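Local coordinates for protein endo-1,3-beta-glucanase (Streptomyces sioyaensis, PDB 3DGT) that probably hydrolyses internal beta-1,3 linkages of glucans through its family 16 glycoside hydrolase catalytic domain, which also binds a magnesium ion, at residues 30-38 with 51-60. Residues are numbered along the deposited sequence; the frame is centred on the assembly and turned at random.
Sequences WQFDTGTSY and ESMTSSTSNV
The ring of F32 receives S55 on one face and V60 at its rim. CB of S55 makes a CH-pi contact, 3.7 Å from the ring centroid and 16° off the normal, while CG1 of V60 comes within 3.9 Å of F32 CE1 near the ring plane. F32 is swung to this position with CG anti to its carbonyl carbon (chi1 -66°). A water also lies in the plane of the ring, at its edge; it sits 2.7 Å from T54 O and 2.9 Å from D33 O, placed to bridge the two carbonyls where the backbones do not bond directly.

Beyond it the chains close into a single antiparallel bridge, a hydrogen-bonded pair of G35 and M53. G35 N donates a hydrogen bond to M53 O at 2.8 Å, and M53 N donates one to G35 O, the straighter of the two at 169°. S52 OG rests 3.3 Å from G35 CA, and M53 CB packs at 3.3 Å against D33 O. The turn after the bridge is braced from within: T54 OG1 accepts from S56 N in an ST turn and donates in plane to a lone pair of N59 OD1.

The example illustrates how two short strands and the loops that follow them can pair with successive parts of one strand. Segments 30-38 and 51-60 both hydrogen-bond to strand 80-87 of the family's beta-sandwich, the former antiparallel, the latter parallel. D33 adds a salt bridge to R84, G35 O also accepts from W45 NE1, and V60 opens strand 60-62 and touches L68 of strand 68-74.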
ATOM      1  N   TRP A  30     -11.338  -3.340   8.881  1.00 12.15           N
ATOM      2  CA  TRP A  30      -9.888  -3.263   9.078  1.00 11.71           C
ATOM      3  C   TRP A  30      -9.436  -3.976  10.334  1.00 11.78           C
ATOM      4  O   TRP A  30     -10.118  -3.944  11.356  1.00 12.61           O
ATOM      5  CB  TRP A  30      -9.443  -1.798   9.156  1.00 11.58           C
ATOM      6  CG  TRP A  30      -9.785  -1.040   7.925  1.00 11.14           C
ATOM      7  CD1 TRP A  30     -10.891  -0.276   7.724  1.00 11.59           C
ATOM      8  CD2 TRP A  30      -9.039  -1.003   6.707  1.00 11.32           C
ATOM      9  NE1 TRP A  30     -10.889   0.237   6.447  1.00 12.27           N
ATOM     10  CE2 TRP A  30      -9.759  -0.191   5.801  1.00 10.94           C
ATOM     11  CE3 TRP A  30      -7.830  -1.572   6.290  1.00 11.60           C
ATOM     12  CZ2 TRP A  30      -9.299   0.070   4.502  1.00 11.84           C
ATOM     13  CZ3 TRP A  30      -7.373  -1.310   4.992  1.00 11.81           C
ATOM     14  CH2 TRP A  30      -8.108  -0.501   4.118  1.00 11.66           C
ATOM     15  N   GLN A  31      -8.275  -4.607  10.238  1.00 12.42           N
ATOM     16  CA  GLN A  31      -7.581  -5.129  11.409  1.00 12.54           C
ATOM     17  C   GLN A  31      -6.227  -4.462  11.590  1.00 12.70           C
ATOM     18  O   GLN A  31      -5.584  -4.064  10.620  1.00 12.93           O
ATOM     19  CB  GLN A  31      -7.450  -6.652  11.362  1.00 12.98           C
ATOM     20  CG  GLN A  31      -6.879  -7.225  10.083  1.00 14.87           C
ATOM     21  CD  GLN A  31      -7.111  -8.720  10.010  1.00 16.66           C
ATOM     22  OE1 GLN A  31      -8.254  -9.191  10.014  1.00 19.34           O
ATOM     23  NE2 GLN A  31      -6.030  -9.473   9.978  1.00 16.70           N
ATOM     24  N   PHE A  32      -5.795  -4.346  12.839  1.00 13.03           N
ATOM     25  CA  PHE A  32      -4.533  -3.693  13.156  1.00 13.02           C
ATOM     26  C   PHE A  32      -3.363  -4.664  13.184  1.00 13.26           C
ATOM     27  O   PHE A  32      -3.446  -5.740  13.781  1.00 13.89           O
ATOM     28  CB  PHE A  32      -4.611  -3.050  14.541  1.00 13.06           C
ATOM     29  CG  PHE A  32      -5.584  -1.915  14.636  1.00 13.63           C
ATOM     30  CD1 PHE A  32      -5.203  -0.629  14.268  1.00 15.92           C
ATOM     31  CD2 PHE A  32      -6.872  -2.125  15.118  1.00 14.69           C
ATOM     32  CE1 PHE A  32      -6.094   0.433  14.357  1.00 15.89           C
ATOM     33  CE2 PHE A  32      -7.776  -1.061  15.211  1.00 16.75           C
ATOM     34  CZ  PHE A  32      -7.380   0.218  14.831  1.00 16.61           C
ATOM     35  N   ASP A  33      -2.264  -4.262  12.549  1.00 13.14           N
ATOM     36  CA  ASP A  33      -0.982  -4.936  12.744  1.00 13.23           C
ATOM     37  C   ASP A  33      -0.264  -4.155  13.838  1.00 13.50           C
ATOM     38  O   ASP A  33      -0.291  -2.925  13.841  1.00 13.48           O
ATOM     39  CB  ASP A  33      -0.155  -4.916  11.451  1.00 12.94           C
ATOM     40  CG  ASP A  33      -0.753  -5.766  10.350  1.00 14.40           C
ATOM     41  OD1 ASP A  33      -1.565  -6.656  10.644  1.00 16.54           O
ATOM     42  OD2 ASP A  33      -0.384  -5.551   9.172  1.00 14.44           O
ATOM     43  N   THR A  34       0.328  -4.855  14.802  1.00 13.75           N
ATOM     44  CA  THR A  34       0.944  -4.161  15.929  1.00 14.12           C
ATOM     45  C   THR A  34       2.327  -4.697  16.242  1.00 13.99           C
ATOM     46  O   THR A  34       2.665  -5.820  15.868  1.00 14.37           O
ATOM     47  CB  THR A  34       0.072  -4.205  17.214  1.00 14.45           C
ATOM     48  OG1 THR A  34      -0.098  -5.567  17.625  1.00 17.73           O
ATOM     49  CG2 THR A  34      -1.303  -3.561  16.983  1.00 15.01           C
ATOM     50  N   GLY A  35       3.114  -3.883  16.938  1.00 13.24           N
ATOM     51  CA  GLY A  35       4.469  -4.257  17.310  1.00 13.11           C
ATOM     52  C   GLY A  35       5.423  -4.142  16.146  1.00 12.96           C
ATOM     53  O   GLY A  35       5.242  -3.305  15.253  1.00 12.42           O
ATOM     54  N   THR A  36       6.442  -4.995  16.162  1.00 13.15           N
ATOM     55  CA  THR A  36       7.514  -4.946  15.184  1.00 13.26           C
ATOM     56  C   THR A  36       7.470  -6.108  14.191  1.00 13.39           C
ATOM     57  O   THR A  36       8.379  -6.250  13.372  1.00 13.30           O
ATOM     58  CB  THR A  36       8.893  -4.940  15.884  1.00 12.65           C
ATOM     59  OG1 THR A  36       9.013  -6.126  16.677  1.00 14.15           O
ATOM     60  CG2 THR A  36       9.059  -3.701  16.795  1.00 13.94           C
ATOM     61  N   SER A  37       6.429  -6.936  14.261  1.00 12.95           N
ATOM     62  CA  SER A  37       6.279  -8.048  13.323  1.00 13.59           C
ATOM     63  C   SER A  37       4.890  -8.648  13.407  1.00 13.47           C
ATOM     64  O   SER A  37       4.169  -8.447  14.388  1.00 14.22           O
ATOM     65  CB  SER A  37       7.296  -9.146  13.631  1.00 13.45           C
ATOM     66  OG  SER A  37       6.946  -9.844  14.825  1.00 14.41           O
ATOM     67  N   TYR A  38       4.531  -9.414  12.380  1.00 13.66           N
ATOM     68  CA  TYR A  38       3.400 -10.311  12.498  1.00 14.21           C
ATOM     69  C   TYR A  38       3.702 -11.302  13.615  1.00 14.58           C
ATOM     70  O   TYR A  38       4.875 -11.521  13.934  1.00 14.71           O
ATOM     71  CB  TYR A  38       3.205 -11.087  11.207  1.00 13.75           C
ATOM     72  CG  TYR A  38       2.644 -10.280  10.064  1.00 13.19           C
ATOM     73  CD1 TYR A  38       1.314  -9.874  10.065  1.00 13.06           C
ATOM     74  CD2 TYR A  38       3.440  -9.951   8.961  1.00 12.90           C
ATOM     75  CE1 TYR A  38       0.799  -9.140   9.011  1.00 12.42           C
ATOM     76  CE2 TYR A  38       2.934  -9.213   7.909  1.00 13.92           C
ATOM     77  CZ  TYR A  38       1.609  -8.828   7.930  1.00 12.45           C
ATOM     78  OH  TYR A  38       1.098  -8.104   6.882  1.00 13.65           O
ATOM     79  N   GLU A  51       9.986   1.460  13.673  1.00 11.66           N
ATOM     80  CA  GLU A  51       8.832   1.787  14.496  1.00 11.95           C
ATOM     81  C   GLU A  51       8.193   0.536  15.071  1.00 12.30           C
ATOM     82  O   GLU A  51       8.378  -0.572  14.549  1.00 13.08           O
ATOM     83  CB  GLU A  51       7.788   2.560  13.675  1.00 11.97           C
ATOM     84  CG  GLU A  51       6.806   1.674  12.885  1.00 10.98           C
ATOM     85  CD  GLU A  51       7.449   0.894  11.753  1.00 11.66           C
ATOM     86  OE1 GLU A  51       8.414   1.399  11.136  1.00 10.92           O
ATOM     87  OE2 GLU A  51       6.961  -0.228  11.465  1.00 12.87           O
ATOM     88  N   SER A  52       7.408   0.735  16.128  1.00 12.80           N
ATOM     89  CA  SER A  52       6.453  -0.258  16.575  1.00 13.20           C
ATOM     90  C   SER A  52       5.065   0.225  16.138  1.00 12.46           C
ATOM     91  O   SER A  52       4.695   1.371  16.384  1.00 12.70           O
ATOM     92  CB  SER A  52       6.527  -0.399  18.095  1.00 13.94           C
ATOM     93  OG  SER A  52       5.610  -1.377  18.566  1.00 18.44           O
ATOM     94  N   MET A  53       4.309  -0.645  15.476  1.00 11.91           N
ATOM     95  CA  MET A  53       2.963  -0.295  15.021  1.00 12.01           C
ATOM     96  C   MET A  53       1.994  -0.423  16.192  1.00 12.43           C
ATOM     97  O   MET A  53       2.156  -1.295  17.055  1.00 13.13           O
ATOM     98  CB  MET A  53       2.534  -1.178  13.831  1.00 11.71           C
ATOM     99  CG  MET A  53       3.401  -0.997  12.592  1.00 11.16           C
ATOM    100  SD  MET A  53       3.152   0.665  11.947  1.00 11.31           S
ATOM    101  CE  MET A  53       3.970   0.595  10.361  1.00 11.40           C
ATOM    102  N   THR A  54       0.993   0.453  16.229  1.00 12.47           N
ATOM    103  CA  THR A  54       0.009   0.413  17.313  1.00 13.06           C
ATOM    104  C   THR A  54      -1.398   0.608  16.804  1.00 13.68           C
ATOM    105  O   THR A  54      -1.610   1.038  15.664  1.00 13.68           O
ATOM    106  CB  THR A  54       0.251   1.484  18.406  1.00 13.36           C
ATOM    107  OG1 THR A  54      -0.415   2.704  18.044  1.00 14.31           O
ATOM    108  CG2 THR A  54       1.743   1.720  18.671  1.00 14.14           C
ATOM    109  N   SER A  55      -2.348   0.305  17.690  1.00 13.75           N
ATOM    110  CA  SER A  55      -3.759   0.500  17.420  1.00 14.35           C
ATOM    111  C   SER A  55      -4.306   1.751  18.105  1.00 14.23           C
ATOM    112  O   SER A  55      -5.524   1.959  18.164  1.00 15.53           O
ATOM    113  CB  SER A  55      -4.540  -0.748  17.830  1.00 14.94           C
ATOM    114  OG  SER A  55      -4.511  -0.923  19.233  1.00 17.33           O
ATOM    115  N   SER A  56      -3.399   2.591  18.603  1.00 14.01           N
ATOM    116  CA  SER A  56      -3.754   3.857  19.241  1.00 13.85           C
ATOM    117  C   SER A  56      -4.208   4.896  18.228  1.00 13.36           C
ATOM    118  O   SER A  56      -3.672   4.963  17.112  1.00 12.82           O
ATOM    119  CB  SER A  56      -2.533   4.413  19.976  1.00 13.72           C
ATOM    120  OG  SER A  56      -2.785   5.699  20.507  1.00 15.87           O
ATOM    121  N   THR A  57      -5.147   5.753  18.627  1.00 13.65           N
ATOM    122  CA  THR A  57      -5.566   6.850  17.747  1.00 13.97           C
ATOM    123  C   THR A  57      -4.511   7.951  17.612  1.00 13.58           C
ATOM    124  O   THR A  57      -4.677   8.883  16.819  1.00 13.99           O
ATOM    125  CB  THR A  57      -6.894   7.481  18.164  1.00 13.74           C
ATOM    126  OG1 THR A  57      -6.798   7.926  19.524  1.00 15.06           O
ATOM    127  CG2 THR A  57      -8.035   6.467  18.015  1.00 14.81           C
ATOM    128  N   SER A  58      -3.409   7.818  18.351  1.00 13.14           N
ATOM    129  CA  SER A  58      -2.252   8.668  18.120  1.00 13.07           C
ATOM    130  C   SER A  58      -1.577   8.299  16.800  1.00 12.38           C
ATOM    131  O   SER A  58      -0.864   9.117  16.226  1.00 12.90           O
ATOM    132  CB  SER A  58      -1.259   8.587  19.284  1.00 13.29           C
ATOM    133  OG  SER A  58      -0.821   7.257  19.496  1.00 15.15           O
ATOM    134  N   ASN A  59      -1.821   7.073  16.326  1.00 11.29           N
ATOM    135  CA  ASN A  59      -1.229   6.582  15.070  1.00 11.40           C
ATOM    136  C   ASN A  59      -2.244   6.270  13.971  1.00 11.43           C
ATOM    137  O   ASN A  59      -1.889   6.310  12.800  1.00 11.17           O
ATOM    138  CB  ASN A  59      -0.410   5.304  15.304  1.00 11.17           C
ATOM    139  CG  ASN A  59       0.757   5.497  16.261  1.00 11.04           C
ATOM    140  OD1 ASN A  59       0.856   4.778  17.249  1.00 12.81           O
ATOM    141  ND2 ASN A  59       1.655   6.436  15.964  1.00 11.25           N
ATOM    142  N   VAL A  60      -3.473   5.910  14.346  1.00 11.78           N
ATOM    143  CA  VAL A  60      -4.521   5.566  13.380  1.00 12.14           C
ATOM    144  C   VAL A  60      -5.838   6.179  13.843  1.00 12.32           C
ATOM    145  O   VAL A  60      -6.382   5.768  14.862  1.00 12.05           O
ATOM    146  CB  VAL A  60      -4.703   4.023  13.248  1.00 11.64           C
ATOM    147  CG1 VAL A  60      -5.793   3.677  12.219  1.00 12.28           C
ATOM    148  CG2 VAL A  60      -3.387   3.335  12.884  1.00 12.97           C
TER
HETATM  149  O   HOH W   1      -1.527  -0.369  13.321  1.00 13.80           O